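Local coordinates for protein phospholipase C-beta (PLC-beta) (Sepia officinalis, PDB 3QR0) that belongs to the phospholipase C-beta family, multidomain proteins that join PH, EF-hand-like, TIM-barrel and C2 domains in one chain with a calcium site, at residues D72-K77 and I400-F405; V391-V396 and K426-Y431. All blocks are in the same frame, centred on the assembly; numbering follows the deposited sequence.

Contact 1 of 2, residues D72-K77 and I400-F405; sequences DIRCAK and IAESAF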
ATOM      1  N   ASP A  72       0.233 -13.001   6.176  1.00 21.38           N
ATOM      2  CA  ASP A  72       0.758 -14.191   5.552  1.00 21.87           C
ATOM      3  C   ASP A  72       0.090 -15.421   6.137  1.00 22.11           C
ATOM      4  O   ASP A  72      -0.446 -15.385   7.246  1.00 21.73           O
ATOM      5  CB  ASP A  72       2.275 -14.269   5.754  1.00 21.86           C
ATOM      6  CG  ASP A  72       2.986 -15.032   4.640  1.00 23.80           C
ATOM      7  OD1 ASP A  72       2.320 -15.593   3.738  1.00 24.90           O
ATOM      8  OD2 ASP A  72       4.233 -15.073   4.672  1.00 25.86           O
ATOM      9  N   ILE A  73       0.104 -16.491   5.353  1.00 22.41           N
ATOM     10  CA  ILE A  73      -0.271 -17.808   5.816  1.00 23.04           C
ATOM     11  C   ILE A  73       0.743 -18.763   5.207  1.00 23.65           C
ATOM     12  O   ILE A  73       1.035 -18.690   4.009  1.00 23.68           O
ATOM     13  CB  ILE A  73      -1.736 -18.178   5.461  1.00 23.28           C
ATOM     14  CG1 ILE A  73      -2.047 -19.614   5.889  1.00 23.64           C
ATOM     15  CG2 ILE A  73      -2.024 -17.952   3.982  1.00 23.33           C
ATOM     16  CD1 ILE A  73      -3.528 -19.946   5.885  1.00 23.67           C
ATOM     17  N   ARG A  74       1.309 -19.620   6.055  1.00 23.95           N
ATOM     18  CA  ARG A  74       2.411 -20.502   5.670  1.00 24.54           C
ATOM     19  C   ARG A  74       2.109 -21.925   6.085  1.00 25.33           C
ATOM     20  O   ARG A  74       1.401 -22.151   7.062  1.00 24.99           O
ATOM     21  CB  ARG A  74       3.698 -20.063   6.362  1.00 24.46           C
ATOM     22  CG  ARG A  74       4.141 -18.678   5.999  1.00 24.27           C
ATOM     23  CD  ARG A  74       5.078 -18.077   7.021  1.00 23.33           C
ATOM     24  NE  ARG A  74       5.151 -16.637   6.815  1.00 23.86           N
ATOM     25  CZ  ARG A  74       5.726 -15.771   7.645  1.00 23.84           C
ATOM     26  NH1 ARG A  74       6.331 -16.184   8.754  1.00 24.43           N
ATOM     27  NH2 ARG A  74       5.700 -14.481   7.342  1.00 23.97           N
ATOM     28  N   CYS A  75       2.658 -22.883   5.351  1.00 26.32           N
ATOM     29  CA  CYS A  75       2.473 -24.287   5.682  1.00 27.71           C
ATOM     30  C   CYS A  75       3.761 -25.069   5.495  1.00 28.42           C
ATOM     31  O   CYS A  75       4.742 -24.553   4.959  1.00 27.96           O
ATOM     32  CB  CYS A  75       1.355 -24.897   4.836  1.00 28.16           C
ATOM     33  SG  CYS A  75       1.718 -24.993   3.060  1.00 31.01           S
ATOM     34  N   ALA A  76       3.746 -26.317   5.960  1.00 29.51           N
ATOM     35  CA  ALA A  76       4.880 -27.225   5.807  1.00 30.62           C
ATOM     36  C   ALA A  76       6.152 -26.625   6.413  1.00 30.76           C
ATOM     37  O   ALA A  76       6.129 -26.150   7.553  1.00 30.43           O
ATOM     38  CB  ALA A  76       5.070 -27.590   4.336  1.00 30.77           C
ATOM     39  N   LYS A  77       7.244 -26.618   5.650  1.00 31.29           N
ATOM     40  CA  LYS A  77       8.541 -26.190   6.170  1.00 31.94           C
ATOM     41  C   LYS A  77       8.574 -24.722   6.612  1.00 31.08           C
ATOM     42  O   LYS A  77       9.419 -24.345   7.419  1.00 31.14           O
ATOM     43  CB  LYS A  77       9.658 -26.478   5.149  1.00 32.64           C
ATOM     44  CG  LYS A  77       9.652 -25.603   3.908  1.00 33.62           C
ATOM     45  CD  LYS A  77      10.678 -26.096   2.886  1.00 36.44           C
ATOM     46  CE  LYS A  77      11.166 -24.967   1.991  1.00 37.10           C
ATOM     47  NZ  LYS A  77      12.170 -25.443   0.993  1.00 39.20           N
ATOM     48  N   ILE A 400      14.147 -14.145   3.050  1.00 21.25           N
ATOM     49  CA  ILE A 400      14.024 -13.476   1.758  1.00 21.00           C
ATOM     50  C   ILE A 400      13.623 -14.474   0.664  1.00 21.64           C
ATOM     51  O   ILE A 400      12.727 -14.201  -0.140  1.00 21.01           O
ATOM     52  CB  ILE A 400      15.335 -12.741   1.365  1.00 21.10           C
ATOM     53  CG1 ILE A 400      15.573 -11.547   2.302  1.00 20.87           C
ATOM     54  CG2 ILE A 400      15.265 -12.251  -0.079  1.00 19.83           C
ATOM     55  CD1 ILE A 400      16.959 -10.938   2.216  1.00 21.33           C
ATOM     56  N   ALA A 401      14.274 -15.637   0.655  1.00 22.76           N
ATOM     57  CA  ALA A 401      13.996 -16.666  -0.344  1.00 23.48           C
ATOM     58  C   ALA A 401      12.539 -17.139  -0.277  1.00 23.80           C
ATOM     59  O   ALA A 401      11.928 -17.408  -1.308  1.00 24.34           O
ATOM     60  CB  ALA A 401      14.962 -17.845  -0.181  1.00 24.13           C
ATOM     61  N   GLU A 402      11.983 -17.221   0.930  1.00 24.01           N
ATOM     62  CA  GLU A 402      10.581 -17.600   1.111  1.00 24.27           C
ATOM     63  C   GLU A 402       9.595 -16.576   0.531  1.00 23.69           C
ATOM     64  O   GLU A 402       8.652 -16.942  -0.174  1.00 23.73           O
ATOM     65  CB  GLU A 402      10.273 -17.808   2.604  1.00 24.52           C
ATOM     66  CG  GLU A 402       8.831 -18.217   2.893  1.00 25.21           C
ATOM     67  CD  GLU A 402       8.457 -18.162   4.362  1.00 27.08           C
ATOM     68  OE1 GLU A 402       9.357 -18.113   5.235  1.00 27.56           O
ATOM     69  OE2 GLU A 402       7.237 -18.180   4.637  1.00 28.75           O
ATOM     70  N   SER A 403       9.806 -15.301   0.835  1.00 23.14           N
ATOM     71  CA  SER A 403       8.779 -14.276   0.627  1.00 22.80           C
ATOM     72  C   SER A 403       8.987 -13.405  -0.612  1.00 22.51           C
ATOM     73  O   SER A 403       8.078 -12.686  -1.019  1.00 22.41           O
ATOM     74  CB  SER A 403       8.693 -13.388   1.870  1.00 22.65           C
ATOM     75  OG  SER A 403       8.436 -14.175   3.024  1.00 23.63           O
ATOM     76  N   ALA A 404      10.170 -13.488  -1.220  1.00 22.52           N
ATOM     77  CA  ALA A 404      10.580 -12.566  -2.288  1.00 22.13           C
ATOM     78  C   ALA A 404       9.557 -12.381  -3.403  1.00 22.01           C
ATOM     79  O   ALA A 404       9.339 -11.262  -3.861  1.00 21.66           O
ATOM     80  CB  ALA A 404      11.911 -13.018  -2.884  1.00 22.37           C
ATOM     81  N   PHE A 405       8.935 -13.473  -3.840  1.00 22.05           N
ATOM     82  CA  PHE A 405       8.045 -13.427  -4.988  1.00 22.27           C
ATOM     83  C   PHE A 405       6.620 -13.910  -4.714  1.00 22.52           C
ATOM     84  O   PHE A 405       5.921 -14.332  -5.636  1.00 22.49           O
ATOM     85  CB  PHE A 405       8.692 -14.183  -6.155  1.00 22.62           C
ATOM     86  CG  PHE A 405      10.084 -13.706  -6.459  1.00 22.61           C
ATOM     87  CD1 PHE A 405      10.289 -12.442  -6.999  1.00 22.00           C
ATOM     88  CD2 PHE A 405      11.190 -14.483  -6.147  1.00 22.65           C
ATOM     89  CE1 PHE A 405      11.572 -11.975  -7.257  1.00 22.62           C
ATOM     90  CE2 PHE A 405      12.475 -14.026  -6.402  1.00 22.93           C
ATOM     91  CZ  PHE A 405      12.669 -12.772  -6.959  1.00 23.05           C
TER
HETATM   92  O   HOH W   1       6.337 -15.825   3.344  1.00 30.33           O
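Arg74 and Glu402 meet in a salt-bridge network between domains, where edge strand 70-75 of the PH-domain sheet faces the C-terminal part of helix 393-403 in the TIM-barrel X region. The ionic part has two quite different halves. Within the strand, Arg74 holds Asp72 side-on with two nitrogens on a single oxygen: NE reaches Asp72 OD2 at 2.8 Å and nearly straight (160°), while NH2 makes a longer, more bent bond to that oxygen. Both bonds lie in the guanidinium plane. Alternate residues of a strand point the same way, which is why an acid and an arginine two positions apart can pair and both look toward the helix.

Glu402 approaches differently. It swings CG to the far side from its N (chi1 -180°) and keeps the rest of the chain extended. The Glu402 side chain thus crosses that of Arg74 at about a right angle, with carboxylate and guanidinium planes 85° apart. OE2 lies 3.4 Å from Arg74 NE but far from the plane of the guanidinium, where no N-H is aimed at it, so the attraction is one of charge alone, and the same oxygen touches Arg74 CD at 3.2 Å. The two acids also come near each other, OD2 of Asp72 and OE2 of Glu402 being 4.3 Å apart. This like-charge approach is probably eased by Arg74 and by further cations: Lys406 pairs with Asp72 OD1 and Arg357 with Glu402 OE1, while Arg74 NH2 also meets Glu354.

A water supplies the hydrogen-bonded link across the interface. Small, polar Ser403 brings its hydroxyl to this water, which accepts from Ser403 OG at 2.7 Å and gives its own two hydrogens to the acids, at 2.6 Å to Asp72 OD2 and 2.8 Å to Glu402 OE2.

Contact 2 of 2, residues V391-V396 and K426-Y431; sequences VLFKDV and KLLAQY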
ATOM      1  N   VAL A 391      20.740 -10.409  14.267  1.00 25.56           N
ATOM      2  CA  VAL A 391      20.141 -11.644  13.751  1.00 25.33           C
ATOM      3  C   VAL A 391      21.151 -12.351  12.842  1.00 25.52           C
ATOM      4  O   VAL A 391      22.104 -11.729  12.366  1.00 25.23           O
ATOM      5  CB  VAL A 391      18.808 -11.379  12.985  1.00 24.46           C
ATOM      6  CG1 VAL A 391      17.743 -10.797  13.930  1.00 24.25           C
ATOM      7  CG2 VAL A 391      19.031 -10.460  11.802  1.00 23.90           C
ATOM      8  N   LEU A 392      20.952 -13.647  12.613  1.00 25.88           N
ATOM      9  CA  LEU A 392      21.852 -14.420  11.745  1.00 26.26           C
ATOM     10  C   LEU A 392      21.596 -14.057  10.292  1.00 25.48           C
ATOM     11  O   LEU A 392      20.447 -13.987   9.859  1.00 25.00           O
ATOM     12  CB  LEU A 392      21.664 -15.932  11.923  1.00 27.04           C
ATOM     13  CG  LEU A 392      22.335 -16.632  13.108  1.00 29.10           C
ATOM     14  CD1 LEU A 392      21.975 -18.117  13.087  1.00 30.82           C
ATOM     15  CD2 LEU A 392      23.852 -16.450  13.087  1.00 29.91           C
ATOM     16  N   PHE A 393      22.666 -13.826   9.540  1.00 25.42           N
ATOM     17  CA  PHE A 393      22.549 -13.564   8.109  1.00 24.98           C
ATOM     18  C   PHE A 393      21.839 -14.719   7.393  1.00 25.00           C
ATOM     19  O   PHE A 393      20.977 -14.493   6.540  1.00 24.54           O
ATOM     20  CB  PHE A 393      23.929 -13.333   7.491  1.00 25.33           C
ATOM     21  CG  PHE A 393      23.896 -13.163   5.998  1.00 25.15           C
ATOM     22  CD1 PHE A 393      23.726 -11.910   5.437  1.00 24.92           C
ATOM     23  CD2 PHE A 393      24.016 -14.262   5.157  1.00 24.95           C
ATOM     24  CE1 PHE A 393      23.673 -11.750   4.054  1.00 25.10           C
ATOM     25  CE2 PHE A 393      23.971 -14.111   3.777  1.00 25.21           C
ATOM     26  CZ  PHE A 393      23.801 -12.853   3.225  1.00 25.02           C
ATOM     27  N   LYS A 394      22.209 -15.949   7.746  1.00 25.38           N
ATOM     28  CA  LYS A 394      21.610 -17.152   7.153  1.00 25.82           C
ATOM     29  C   LYS A 394      20.083 -17.165   7.303  1.00 25.23           C
ATOM     30  O   LYS A 394      19.368 -17.438   6.337  1.00 24.63           O
ATOM     31  CB  LYS A 394      22.220 -18.412   7.786  1.00 26.70           C
ATOM     32  CG  LYS A 394      21.742 -19.737   7.215  1.00 27.88           C
ATOM     33  CD  LYS A 394      22.513 -20.884   7.871  1.00 30.96           C
ATOM     34  CE  LYS A 394      22.011 -22.252   7.452  1.00 32.66           C
ATOM     35  NZ  LYS A 394      22.957 -23.319   7.888  1.00 34.64           N
ATOM     36  N   ASP A 395      19.592 -16.859   8.501  1.00 24.69           N
ATOM     37  CA  ASP A 395      18.149 -16.789   8.736  1.00 24.44           C
ATOM     38  C   ASP A 395      17.480 -15.748   7.834  1.00 23.35           C
ATOM     39  O   ASP A 395      16.411 -16.003   7.282  1.00 23.18           O
ATOM     40  CB  ASP A 395      17.831 -16.469  10.207  1.00 24.54           C
ATOM     41  CG  ASP A 395      18.152 -17.622  11.149  1.00 26.53           C
ATOM     42  OD1 ASP A 395      18.377 -18.756  10.675  1.00 28.82           O
ATOM     43  OD2 ASP A 395      18.175 -17.394  12.377  1.00 28.24           O
ATOM     44  N   VAL A 396      18.103 -14.581   7.685  1.00 23.02           N
ATOM     45  CA  VAL A 396      17.541 -13.526   6.837  1.00 22.18           C
ATOM     46  C   VAL A 396      17.403 -13.975   5.368  1.00 22.29           C
ATOM     47  O   VAL A 396      16.341 -13.801   4.760  1.00 22.23           O
ATOM     48  CB  VAL A 396      18.361 -12.211   6.933  1.00 22.14           C
ATOM     49  CG1 VAL A 396      17.946 -11.234   5.850  1.00 19.92           C
ATOM     50  CG2 VAL A 396      18.198 -11.579   8.314  1.00 21.41           C
ATOM     51  N   LYS A 426      32.817 -15.348   2.622  1.00 30.18           N
ATOM     52  CA  LYS A 426      32.670 -16.636   1.948  1.00 30.84           C
ATOM     53  C   LYS A 426      31.356 -17.287   2.350  1.00 30.30           C
ATOM     54  O   LYS A 426      30.662 -17.872   1.514  1.00 30.13           O
ATOM     55  CB  LYS A 426      33.835 -17.569   2.277  1.00 32.07           C
ATOM     56  CG  LYS A 426      35.101 -17.260   1.504  1.00 33.55           C
ATOM     57  CD  LYS A 426      36.297 -18.001   2.078  1.00 35.43           C
ATOM     58  CE  LYS A 426      37.524 -17.850   1.191  1.00 37.50           C
ATOM     59  NZ  LYS A 426      37.482 -18.740  -0.023  1.00 38.35           N
ATOM     60  N   LEU A 427      31.016 -17.159   3.632  1.00 29.84           N
ATOM     61  CA  LEU A 427      29.775 -17.702   4.159  1.00 29.54           C
ATOM     62  C   LEU A 427      28.561 -16.921   3.664  1.00 28.62           C
ATOM     63  O   LEU A 427      27.542 -17.528   3.340  1.00 28.91           O
ATOM     64  CB  LEU A 427      29.815 -17.756   5.692  1.00 29.61           C
ATOM     65  CG  LEU A 427      30.898 -18.686   6.253  1.00 30.93           C
ATOM     66  CD1 LEU A 427      30.998 -18.558   7.764  1.00 31.93           C
ATOM     67  CD2 LEU A 427      30.636 -20.139   5.850  1.00 31.67           C
ATOM     68  N   LEU A 428      28.665 -15.592   3.588  1.00 28.14           N
ATOM     69  CA  LEU A 428      27.597 -14.778   2.991  1.00 27.08           C
ATOM     70  C   LEU A 428      27.265 -15.301   1.599  1.00 27.38           C
ATOM     71  O   LEU A 428      26.105 -15.570   1.290  1.00 26.79           O
ATOM     72  CB  LEU A 428      27.992 -13.303   2.874  1.00 26.78           C
ATOM     73  CG  LEU A 428      28.270 -12.474   4.129  1.00 25.91           C
ATOM     74  CD1 LEU A 428      28.693 -11.067   3.732  1.00 25.14           C
ATOM     75  CD2 LEU A 428      27.074 -12.429   5.060  1.00 25.36           C
ATOM     76  N   ALA A 429      28.297 -15.441   0.768  1.00 28.12           N
ATOM     77  CA  ALA A 429      28.140 -15.916  -0.608  1.00 28.67           C
ATOM     78  C   ALA A 429      27.568 -17.323  -0.647  1.00 29.07           C
ATOM     79  O   ALA A 429      26.678 -17.613  -1.445  1.00 29.16           O
ATOM     80  CB  ALA A 429      29.475 -15.874  -1.344  1.00 29.05           C
ATOM     81  N   GLN A 430      28.078 -18.187   0.225  1.00 29.95           N
ATOM     82  CA  GLN A 430      27.609 -19.566   0.314  1.00 30.50           C
ATOM     83  C   GLN A 430      26.121 -19.629   0.649  1.00 29.69           C
ATOM     84  O   GLN A 430      25.367 -20.344  -0.009  1.00 29.49           O
ATOM     85  CB  GLN A 430      28.409 -20.338   1.365  1.00 31.36           C
ATOM     86  CG  GLN A 430      27.996 -21.792   1.507  1.00 33.03           C
ATOM     87  CD  GLN A 430      28.763 -22.516   2.597  1.00 35.49           C
ATOM     88  OE1 GLN A 430      29.930 -22.220   2.863  1.00 36.80           O
ATOM     89  NE2 GLN A 430      28.107 -23.479   3.230  1.00 36.80           N
ATOM     90  N   TYR A 431      25.702 -18.873   1.663  1.00 29.14           N
ATOM     91  CA  TYR A 431      24.302 -18.902   2.106  1.00 28.63           C
ATOM     92  C   TYR A 431      23.353 -18.248   1.102  1.00 28.11           C
ATOM     93  O   TYR A 431      22.199 -18.663   0.990  1.00 27.58           O
ATOM     94  CB  TYR A 431      24.138 -18.285   3.502  1.00 28.25           C
ATOM     95  CG  TYR A 431      24.957 -18.959   4.593  1.00 28.99           C
ATOM     96  CD1 TYR A 431      25.100 -20.346   4.639  1.00 30.98           C
ATOM     97  CD2 TYR A 431      25.578 -18.207   5.581  1.00 29.37           C
ATOM     98  CE1 TYR A 431      25.850 -20.955   5.629  1.00 32.23           C
ATOM     99  CE2 TYR A 431      26.325 -18.804   6.580  1.00 31.10           C
ATOM    100  CZ  TYR A 431      26.459 -20.178   6.601  1.00 32.47           C
ATOM    101  OH  TYR A 431      27.208 -20.776   7.588  1.00 34.57           O
TER
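Phe393 has the CD2 methyl of Leu428 over one face of its ring, joining helix 393-403 to helix 422-436 in the X part of the TIM barrel. The methyl sits almost on the ring axis, 3.3 Å from Leu428 CD2 to the Phe393 centroid and 9° off the normal, a close CH-pi contact. Phe393 is the first residue of its helix, following N-cap Leu392, and its CG stands anti to the backbone N (chi1 176°), carrying the ring across to the partner helix. A flat aromatic offers a broad apolar surface here, and branched Leu428 reaches it with a single methyl although its side chain does not set out straight toward the first helix. Cys371 of strand 366-372 touches both side chains.

Tyr431, one helical turn beyond Leu428, meets Phe393 by its CB, which lies at the edge of the phenylalanine ring, 4.2 Å from CE2. Its own ring serves the outer margin of the contact. There the fully extended Lys394 runs its methylene chain obliquely over one tyrosine face, a use of lysine that covers a ring with carbon, on a residue that is itself exposed. Tyr431 OH is hydrogen-bonded to Glu378 OE1. In this second CH-pi contact, Lys394 CD stands 4.1 Å from the Tyr431 ring centroid, 14° off the normal, with CE1 its nearest ring atom.

In the fold
From the N terminus, the chain builds four strands of the PH-domain sheet before strand 70-75, which lies at one edge, then runs through the EF-hand-like regions before reaching the X region. Contact 1 closes this long loop, with more than 300 residues between its segments. Contact 2 spans only 29 residues, linking the start of helix 393-403 to helix 422-436 by way of strand 412-418. Because 391-396 precedes 400-405 and 426-431 follows it, the two loops cross rather than nest. Helix 393-403 is shared: its first turn packs within the barrel region while its other end faces the PH domain, the contact centres lying about 18 Å apart.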